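PDB 2RA8: WGR domain-containing protein from Bacteroides fragilis, which is of unknown function but joins a WGR domain, a module also found in some nucleic-acid-binding proteins, to a leucine-rich-repeat array. Local coordinates for residues E92-L96 against M97-L101; S208-E211 against D212-S216; V66-L69 against E70-K74. All blocks are in the same frame, centred on the assembly; numbering follows the deposited sequence.

How the interactions relate
The three contacts follow one another along the chain in the order interaction 3, interaction 1, interaction 2, and none touches another. Interaction 3 lies in the WGR region, where edge strand 66-67 of the five-stranded antiparallel sheet gives way to helix 70-75. Interactions 1 and 2 belong to the leucine-rich-repeat part, a ten-stranded parallel sheet with helices between many of its strands: 92-101 leads into helix 96-102, between the first two strands, and 208-216 covers most of helix 207-215 and the residue after it. Their centres are 32 Å apart, whereas interactions 2 and 3, 41 Å apart, lie on opposite sides of the chain's centre. The contacts thus sample both sheets of the molecule.

Interaction 1: residues E92-L96 against M97-L101; sequences EGVNL and MDKIL
N95 and D98 meet at about a right angle, with the amide of N95 and the carboxylate of D98 turned 43° against each other. The torsion of N95 (chi1 172°) carries its CG away from its own backbone N and over the first turn of the helix, where OD1 accepts from D98 N at 2.9 Å; the donor is tilted only 18° from the amide plane. D98 OD2 reaches across to within 3.0 Å of N95 CB, and a water donates to D98 OD2 while accepting from N95 N. This is the N-cap of helix 96-102, reached from helix 87-91 through the Schellman motif at G93. D98 N is shared between N95 OD1 and N95 O, approaching the latter from above the carbonyl plane, and N95 O also accepts from K99 N at 3.2 Å. The V94 and K99 side chains cross at about a right angle, V94 CG1 3.9 Å from K99 CG, while the ammonium of K99 leads off to E89 and the carbonyl of A84. On the buried side L96 CG meets I100 CD1 at 4.1 Å, with Y83 of the first parallel strand against both side chains and I127 of helix 125-132 against L96.

Interaction 2: residues S208-E211 against D212-S216; sequences SVVE and DILGS
V210 lays its CG1 methyl beside the branch of L214, 4.0 Å from L214 CG and nearly as close to CD2, the two side chains running side by side and pointing the same way one helical turn apart. Two different torsions bring them together: V210 CG1 lies opposite its own backbone N (chi1 180°), whereas CG of L214 is turned beside its N (chi1 -50°) and is pressed to 3.0 Å from V210 O, a tight contact. That same V210 O is at the same time gripped by L214 N at 2.9 Å, with a nearly straight N-H...O angle of 169°. L205, V241 and F242 pack on V210, and L245 on L214, all from loops. The helix concerned, 207-215, forms the helical part of the crossover in a beta-alpha-beta unit between the parallel strands 197-201 and 223-227, as expected in a leucine-rich-repeat array. A neighbouring pair is looser: V209 CG1 and I213 CD1 are 4.4 Å apart, and CG1 of I213 lies 3.4 Å from V209 O. D212 is buried on another side of the helix. Its N donates to S208 O, and its OD2 accepts from the hydroxyl of S186 and the amide of I187, so that the carboxylate ties the helix to the loop holding those residues. At the C-terminal end G215 N donates to E211 O, and S216 OG reaches back to donate to D212 O at 2.6 Å, from above that carbonyl's plane.

Interaction 3: residues V66-L69 against E70-K74; sequences VETL and EEVAK
The turn from edge strand 66-67 of the WGR sheet into helix 70-75 is built round T68 and L69, the latter at the N-cap. T68 crosses V72 at about a right angle: its methyl CG2 meets V72 CG1 at 3.8 Å. T68 CG2 also lies 4.3 Å from A73 CB. With chi1 at -49°, T68 places CG2 opposite its backbone N and turns OG1 the other way, where it donates to V66 O at 2.9 Å from above the carbonyl plane. One threonine therefore has its polar branch on the strand and its methyl on the helix. L69 contributes its CB, 4.0 Å from V72 CG2, and its carbonyl O, which takes the almost straight bond from A73 N (3.0 Å, 173°) and a weak one from V72 N. E70 runs extended out of the first turn to a salt bridge between its OE2 and K74 NZ at 3.4 Å. Strand 3-8 lies against the turn, with V6 touching T68 and V4 touching E70 and A73. Lacking a polar atom, the L69 side chain cannot cap first-turn N-H groups; the first helical bond and methyl contacts join the turn, and E70's charge, shared with K74, may also suit the helix start.

Interaction 1: residues E92-L96 against M97-L101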
ATOM      1  N   GLU A  92      16.621  12.635 -20.235  1.00 29.95           N
ATOM      2  CA  GLU A  92      16.871  12.302 -21.629  1.00 35.29           C
ATOM      3  C   GLU A  92      16.163  13.287 -22.542  1.00 28.40           C
ATOM      4  O   GLU A  92      16.340  13.260 -23.761  1.00 35.77           O
ATOM      5  CB  GLU A  92      16.372  10.886 -21.912  1.00 36.07           C
ATOM      6  CG  GLU A  92      16.785  10.324 -23.261  1.00 49.22           C
ATOM      7  CD  GLU A  92      16.106   8.998 -23.573  1.00 51.82           C
ATOM      8  OE1 GLU A  92      16.187   8.075 -22.729  1.00 50.22           O
ATOM      9  OE2 GLU A  92      15.494   8.880 -24.663  1.00 39.40           O
ATOM     10  N   GLY A  93      15.359  14.168 -21.951  1.00 24.95           N
ATOM     11  CA  GLY A  93      14.633  15.159 -22.725  1.00 24.74           C
ATOM     12  C   GLY A  93      13.322  14.652 -23.306  1.00 31.85           C
ATOM     13  O   GLY A  93      12.769  15.257 -24.230  1.00 39.25           O
ATOM     14  N   VAL A  94      12.820  13.542 -22.769  1.00 39.15           N
ATOM     15  CA  VAL A  94      11.568  12.961 -23.244  1.00 34.28           C
ATOM     16  C   VAL A  94      10.373  13.776 -22.819  1.00 34.73           C
ATOM     17  O   VAL A  94      10.282  14.224 -21.678  1.00 39.64           O
ATOM     18  CB  VAL A  94      11.407  11.501 -22.746  1.00 35.25           C
ATOM     19  CG1 VAL A  94      10.039  10.964 -23.135  1.00 29.18           C
ATOM     20  CG2 VAL A  94      12.498  10.623 -23.359  1.00 26.78           C
ATOM     21  N   ASN A  95       9.451  13.968 -23.754  1.00 36.04           N
ATOM     22  CA  ASN A  95       8.231  14.738 -23.535  1.00 32.22           C
ATOM     23  C   ASN A  95       7.068  13.771 -23.374  1.00 35.47           C
ATOM     24  O   ASN A  95       6.773  13.009 -24.286  1.00 28.77           O
ATOM     25  CB  ASN A  95       8.010  15.660 -24.751  1.00 35.91           C
ATOM     26  CG  ASN A  95       6.670  16.357 -24.728  1.00 47.25           C
ATOM     27  OD1 ASN A  95       5.622  15.716 -24.830  1.00 73.62           O
ATOM     28  ND2 ASN A  95       6.692  17.682 -24.600  1.00 72.63           N
ATOM     29  N   LEU A  96       6.400  13.803 -22.221  1.00 27.17           N
ATOM     30  CA  LEU A  96       5.282  12.893 -21.951  1.00 24.95           C
ATOM     31  C   LEU A  96       4.234  12.872 -23.024  1.00 22.87           C
ATOM     32  O   LEU A  96       3.749  11.810 -23.412  1.00 26.81           O
ATOM     33  CB  LEU A  96       4.606  13.235 -20.610  1.00 22.20           C
ATOM     34  CG  LEU A  96       3.423  12.335 -20.207  1.00 30.16           C
ATOM     35  CD1 LEU A  96       3.890  10.881 -20.109  1.00 22.99           C
ATOM     36  CD2 LEU A  96       2.835  12.797 -18.881  1.00 26.98           C
HETATM   37  N   MSE A  97       3.851  14.044 -23.506  1.00 25.21           N
HETATM   38  CA  MSE A  97       2.834  14.115 -24.547  1.00 35.41           C
HETATM   39  C   MSE A  97       3.254  13.380 -25.785  1.00 37.97           C
HETATM   40  O   MSE A  97       2.412  12.868 -26.526  1.00 31.33           O
HETATM   41  CB  MSE A  97       2.530  15.562 -24.889  1.00 29.00           C
HETATM   42  CG  MSE A  97       1.368  16.119 -24.109  1.00 28.72           C
HETATM   43 SE   MSE A  97      -0.287  15.402 -24.795  1.00 35.70          SE
HETATM   44  CE  MSE A  97      -0.948  14.427 -23.272  1.00 52.54           C
ATOM     45  N   ASP A  98       4.563  13.314 -26.023  1.00 34.53           N
ATOM     46  CA  ASP A  98       5.069  12.603 -27.190  1.00 37.78           C
ATOM     47  C   ASP A  98       4.965  11.114 -26.974  1.00 39.89           C
ATOM     48  O   ASP A  98       4.750  10.363 -27.929  1.00 43.81           O
ATOM     49  CB  ASP A  98       6.528  12.980 -27.481  1.00 40.77           C
ATOM     50  CG  ASP A  98       6.668  14.389 -28.028  1.00 50.12           C
ATOM     51  OD1 ASP A  98       5.818  14.800 -28.849  1.00 40.11           O
ATOM     52  OD2 ASP A  98       7.637  15.082 -27.649  1.00 59.47           O
ATOM     53  N   LYS A  99       5.122  10.671 -25.723  1.00 33.53           N
ATOM     54  CA  LYS A  99       5.009   9.247 -25.402  1.00 33.85           C
ATOM     55  C   LYS A  99       3.599   8.786 -25.645  1.00 36.36           C
ATOM     56  O   LYS A  99       3.370   7.683 -26.137  1.00 34.54           O
ATOM     57  CB  LYS A  99       5.359   8.964 -23.932  1.00 34.17           C
ATOM     58  CG  LYS A  99       6.845   8.815 -23.651  1.00 39.80           C
ATOM     59  CD  LYS A  99       7.130   7.622 -22.729  1.00 35.53           C
ATOM     60  CE  LYS A  99       6.638   7.845 -21.310  1.00 35.98           C
ATOM     61  NZ  LYS A  99       6.972   6.684 -20.430  1.00 26.50           N
ATOM     62  N   ILE A 100       2.639   9.635 -25.295  1.00 40.26           N
ATOM     63  CA  ILE A 100       1.230   9.310 -25.477  1.00 34.56           C
ATOM     64  C   ILE A 100       0.852   9.363 -26.938  1.00 40.10           C
ATOM     65  O   ILE A 100       0.354   8.381 -27.490  1.00 40.69           O
ATOM     66  CB  ILE A 100       0.335  10.284 -24.683  1.00 36.74           C
ATOM     67  CG1 ILE A 100       0.768  10.298 -23.214  1.00 28.62           C
ATOM     68  CG2 ILE A 100      -1.128   9.872 -24.809  1.00 32.88           C
ATOM     69  CD1 ILE A 100       0.106  11.370 -22.382  1.00 26.75           C
ATOM     70  N   LEU A 101       1.093  10.509 -27.574  1.00 38.95           N
ATOM     71  CA  LEU A 101       0.771  10.694 -28.991  1.00 41.78           C
ATOM     72  C   LEU A 101       1.445   9.675 -29.890  1.00 38.12           C
ATOM     73  O   LEU A 101       0.979   9.419 -31.001  1.00 31.97           O
ATOM     74  CB  LEU A 101       1.162  12.105 -29.447  1.00 37.26           C
ATOM     75  CG  LEU A 101       0.374  13.309 -28.900  1.00 41.41           C
ATOM     76  CD1 LEU A 101       1.088  14.592 -29.288  1.00 44.08           C
ATOM     77  CD2 LEU A 101      -1.061  13.314 -29.442  1.00 32.12           C
TER
HETATM   78  O   HOH W   1       9.525  13.130 -26.707  1.00 34.10           O

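Interaction 2: residues S208-E211 against D212-S216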
ATOM      1  N   SER A 208     -13.642  26.930  -5.785  1.00 32.32           N
ATOM      2  CA  SER A 208     -13.732  27.073  -7.237  1.00 30.96           C
ATOM      3  C   SER A 208     -14.131  25.772  -7.883  1.00 29.31           C
ATOM      4  O   SER A 208     -14.918  25.754  -8.829  1.00 28.85           O
ATOM      5  CB  SER A 208     -12.399  27.551  -7.815  1.00 39.87           C
ATOM      6  OG  SER A 208     -11.315  26.799  -7.299  1.00 39.41           O
ATOM      7  N   VAL A 209     -13.609  24.667  -7.367  1.00 33.28           N
ATOM      8  CA  VAL A 209     -13.940  23.353  -7.904  1.00 22.59           C
ATOM      9  C   VAL A 209     -15.401  23.033  -7.679  1.00 30.32           C
ATOM     10  O   VAL A 209     -16.100  22.590  -8.596  1.00 31.98           O
ATOM     11  CB  VAL A 209     -13.068  22.261  -7.253  1.00 27.90           C
ATOM     12  CG1 VAL A 209     -13.489  20.892  -7.752  1.00 17.91           C
ATOM     13  CG2 VAL A 209     -11.593  22.524  -7.565  1.00 27.08           C
ATOM     14  N   VAL A 210     -15.883  23.256  -6.459  1.00 20.61           N
ATOM     15  CA  VAL A 210     -17.281  22.986  -6.156  1.00 24.18           C
ATOM     16  C   VAL A 210     -18.190  23.839  -7.025  1.00 26.05           C
ATOM     17  O   VAL A 210     -19.241  23.376  -7.490  1.00 32.30           O
ATOM     18  CB  VAL A 210     -17.598  23.264  -4.670  1.00 18.44           C
ATOM     19  CG1 VAL A 210     -19.060  22.973  -4.390  1.00 25.32           C
ATOM     20  CG2 VAL A 210     -16.717  22.400  -3.775  1.00 29.02           C
ATOM     21  N   GLU A 211     -17.792  25.086  -7.258  1.00 28.74           N
ATOM     22  CA  GLU A 211     -18.593  25.992  -8.075  1.00 31.91           C
ATOM     23  C   GLU A 211     -18.650  25.542  -9.513  1.00 24.46           C
ATOM     24  O   GLU A 211     -19.655  25.754 -10.199  1.00 23.55           O
ATOM     25  CB  GLU A 211     -18.048  27.420  -7.974  1.00 30.01           C
ATOM     26  CG  GLU A 211     -18.195  28.000  -6.570  1.00 36.34           C
ATOM     27  CD  GLU A 211     -17.802  29.459  -6.482  1.00 44.95           C
ATOM     28  OE1 GLU A 211     -18.543  30.306  -7.028  1.00 65.40           O
ATOM     29  OE2 GLU A 211     -16.753  29.756  -5.869  1.00 42.02           O
ATOM     30  N   ASP A 212     -17.575  24.923  -9.990  1.00 20.29           N
ATOM     31  CA  ASP A 212     -17.574  24.401 -11.350  1.00 21.22           C
ATOM     32  C   ASP A 212     -18.618  23.314 -11.433  1.00 28.55           C
ATOM     33  O   ASP A 212     -19.396  23.255 -12.386  1.00 22.26           O
ATOM     34  CB  ASP A 212     -16.205  23.831 -11.731  1.00 21.93           C
ATOM     35  CG  ASP A 212     -15.184  24.913 -12.028  1.00 30.04           C
ATOM     36  OD1 ASP A 212     -15.599  26.042 -12.376  1.00 24.76           O
ATOM     37  OD2 ASP A 212     -13.966  24.635 -11.931  1.00 19.44           O
ATOM     38  N   ILE A 213     -18.666  22.456 -10.423  1.00 27.35           N
ATOM     39  CA  ILE A 213     -19.647  21.378 -10.406  1.00 20.10           C
ATOM     40  C   ILE A 213     -21.055  21.936 -10.350  1.00 25.01           C
ATOM     41  O   ILE A 213     -21.908  21.564 -11.156  1.00 23.83           O
ATOM     42  CB  ILE A 213     -19.404  20.444  -9.208  1.00 24.43           C
ATOM     43  CG1 ILE A 213     -17.986  19.876  -9.299  1.00 14.72           C
ATOM     44  CG2 ILE A 213     -20.427  19.327  -9.199  1.00 24.17           C
ATOM     45  CD1 ILE A 213     -17.528  19.153  -8.056  1.00 17.96           C
ATOM     46  N   LEU A 214     -21.299  22.855  -9.419  1.00 23.41           N
ATOM     47  CA  LEU A 214     -22.620  23.463  -9.270  1.00 28.96           C
ATOM     48  C   LEU A 214     -23.026  24.175 -10.538  1.00 28.15           C
ATOM     49  O   LEU A 214     -24.208  24.224 -10.890  1.00 29.87           O
ATOM     50  CB  LEU A 214     -22.623  24.476  -8.117  1.00 20.56           C
ATOM     51  CG  LEU A 214     -22.076  24.067  -6.751  1.00 32.20           C
ATOM     52  CD1 LEU A 214     -22.433  25.143  -5.724  1.00 30.98           C
ATOM     53  CD2 LEU A 214     -22.656  22.742  -6.334  1.00 24.44           C
ATOM     54  N   GLY A 215     -22.038  24.736 -11.228  1.00 18.34           N
ATOM     55  CA  GLY A 215     -22.312  25.449 -12.465  1.00 23.07           C
ATOM     56  C   GLY A 215     -22.454  24.551 -13.680  1.00 21.23           C
ATOM     57  O   GLY A 215     -22.814  25.020 -14.762  1.00 31.44           O
ATOM     58  N   SER A 216     -22.171  23.265 -13.512  1.00 31.53           N
ATOM     59  CA  SER A 216     -22.265  22.319 -14.618  1.00 27.06           C
ATOM     60  C   SER A 216     -23.527  21.523 -14.528  1.00 27.21           C
ATOM     61  O   SER A 216     -24.126  21.404 -13.462  1.00 32.59           O
ATOM     62  CB  SER A 216     -21.087  21.347 -14.594  1.00 26.40           C
ATOM     63  OG  SER A 216     -19.851  22.034 -14.630  1.00 24.95           O
TER

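Interaction 3: residues V66-L69 against E70-K74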
ATOM      1  N   VAL A  66     -15.853 -10.377 -13.179  1.00 19.16           N
ATOM      2  CA  VAL A  66     -17.094 -10.715 -13.873  1.00 22.06           C
ATOM      3  C   VAL A  66     -16.922 -11.935 -14.721  1.00 15.87           C
ATOM      4  O   VAL A  66     -16.037 -11.975 -15.585  1.00 21.31           O
ATOM      5  CB  VAL A  66     -17.558  -9.560 -14.783  1.00 24.17           C
ATOM      6  CG1 VAL A  66     -18.888  -9.923 -15.451  1.00 23.23           C
ATOM      7  CG2 VAL A  66     -17.699  -8.284 -13.963  1.00 24.21           C
ATOM      8  N   GLU A  67     -17.770 -12.940 -14.499  1.00 24.66           N
ATOM      9  CA  GLU A  67     -17.683 -14.176 -15.276  1.00 12.32           C
ATOM     10  C   GLU A  67     -17.888 -13.860 -16.736  1.00 19.65           C
ATOM     11  O   GLU A  67     -18.861 -13.184 -17.107  1.00 22.18           O
ATOM     12  CB  GLU A  67     -18.725 -15.193 -14.805  1.00 23.12           C
ATOM     13  CG  GLU A  67     -18.330 -16.619 -15.147  1.00 13.50           C
ATOM     14  CD  GLU A  67     -19.149 -17.667 -14.427  1.00 18.65           C
ATOM     15  OE1 GLU A  67     -19.680 -17.374 -13.331  1.00 21.05           O
ATOM     16  OE2 GLU A  67     -19.238 -18.799 -14.957  1.00 21.16           O
ATOM     17  N   THR A  68     -16.972 -14.361 -17.566  1.00 19.69           N
ATOM     18  CA  THR A  68     -16.962 -14.107 -19.005  1.00 22.07           C
ATOM     19  C   THR A  68     -16.704 -15.370 -19.809  1.00 22.18           C
ATOM     20  O   THR A  68     -15.898 -16.209 -19.410  1.00 21.43           O
ATOM     21  CB  THR A  68     -15.830 -13.093 -19.347  1.00 17.13           C
ATOM     22  OG1 THR A  68     -15.915 -11.961 -18.473  1.00 24.41           O
ATOM     23  CG2 THR A  68     -15.933 -12.617 -20.775  1.00 11.80           C
ATOM     24  N   LEU A  69     -17.381 -15.512 -20.946  1.00 19.27           N
ATOM     25  CA  LEU A  69     -17.169 -16.670 -21.812  1.00 16.80           C
ATOM     26  C   LEU A  69     -15.707 -16.757 -22.154  1.00 23.39           C
ATOM     27  O   LEU A  69     -15.078 -15.745 -22.478  1.00 16.50           O
ATOM     28  CB  LEU A  69     -17.960 -16.532 -23.116  1.00 16.54           C
ATOM     29  CG  LEU A  69     -19.468 -16.774 -23.038  1.00  9.74           C
ATOM     30  CD1 LEU A  69     -20.127 -16.372 -24.372  1.00 16.23           C
ATOM     31  CD2 LEU A  69     -19.718 -18.239 -22.740  1.00 21.41           C
ATOM     32  N   GLU A  70     -15.155 -17.967 -22.106  1.00 15.78           N
ATOM     33  CA  GLU A  70     -13.737 -18.155 -22.406  1.00 20.58           C
ATOM     34  C   GLU A  70     -13.312 -17.620 -23.765  1.00 22.53           C
ATOM     35  O   GLU A  70     -12.276 -16.963 -23.878  1.00 16.96           O
ATOM     36  CB  GLU A  70     -13.365 -19.632 -22.319  1.00 31.20           C
ATOM     37  CG  GLU A  70     -11.897 -19.855 -22.014  1.00 33.56           C
ATOM     38  CD  GLU A  70     -11.517 -21.315 -22.030  1.00 34.08           C
ATOM     39  OE1 GLU A  70     -12.378 -22.161 -21.702  1.00 36.24           O
ATOM     40  OE2 GLU A  70     -10.351 -21.614 -22.358  1.00 40.53           O
ATOM     41  N   GLU A  71     -14.100 -17.879 -24.805  1.00 23.24           N
ATOM     42  CA  GLU A  71     -13.734 -17.403 -26.136  1.00 19.16           C
ATOM     43  C   GLU A  71     -13.667 -15.898 -26.195  1.00 27.38           C
ATOM     44  O   GLU A  71     -12.875 -15.334 -26.946  1.00 36.03           O
ATOM     45  CB  GLU A  71     -14.718 -17.928 -27.195  1.00 24.92           C
ATOM     46  CG  GLU A  71     -16.100 -17.312 -27.143  1.00 28.64           C
ATOM     47  CD  GLU A  71     -17.113 -18.138 -27.919  1.00 29.05           C
ATOM     48  OE1 GLU A  71     -17.575 -19.172 -27.388  1.00 28.31           O
ATOM     49  OE2 GLU A  71     -17.430 -17.763 -29.065  1.00 25.50           O
ATOM     50  N   VAL A  72     -14.498 -15.232 -25.402  1.00 26.59           N
ATOM     51  CA  VAL A  72     -14.493 -13.778 -25.371  1.00 26.59           C
ATOM     52  C   VAL A  72     -13.273 -13.271 -24.630  1.00 20.71           C
ATOM     53  O   VAL A  72     -12.510 -12.469 -25.168  1.00 27.71           O
ATOM     54  CB  VAL A  72     -15.776 -13.241 -24.707  1.00 25.71           C
ATOM     55  CG1 VAL A  72     -15.652 -11.752 -24.433  1.00 19.25           C
ATOM     56  CG2 VAL A  72     -16.962 -13.511 -25.616  1.00 16.45           C
ATOM     57  N   ALA A  73     -13.074 -13.742 -23.401  1.00 23.48           N
ATOM     58  CA  ALA A  73     -11.926 -13.316 -22.600  1.00 25.53           C
ATOM     59  C   ALA A  73     -10.620 -13.559 -23.313  1.00 24.07           C
ATOM     60  O   ALA A  73      -9.700 -12.741 -23.236  1.00 30.59           O
ATOM     61  CB  ALA A  73     -11.922 -14.036 -21.249  1.00 20.52           C
ATOM     62  N   LYS A  74     -10.522 -14.693 -24.001  1.00 27.61           N
ATOM     63  CA  LYS A  74      -9.310 -15.041 -24.738  1.00 34.38           C
ATOM     64  C   LYS A  74      -8.938 -13.996 -25.749  1.00 30.92           C
ATOM     65  O   LYS A  74      -7.763 -13.747 -25.982  1.00 31.12           O
ATOM     66  CB  LYS A  74      -9.479 -16.367 -25.486  1.00 32.87           C
ATOM     67  CG  LYS A  74      -9.220 -17.613 -24.665  1.00 38.08           C
ATOM     68  CD  LYS A  74      -9.357 -18.850 -25.544  1.00 40.17           C
ATOM     69  CE  LYS A  74      -9.105 -20.136 -24.766  1.00 47.20           C
ATOM     70  NZ  LYS A  74      -9.413 -21.343 -25.591  1.00 37.67           N
TER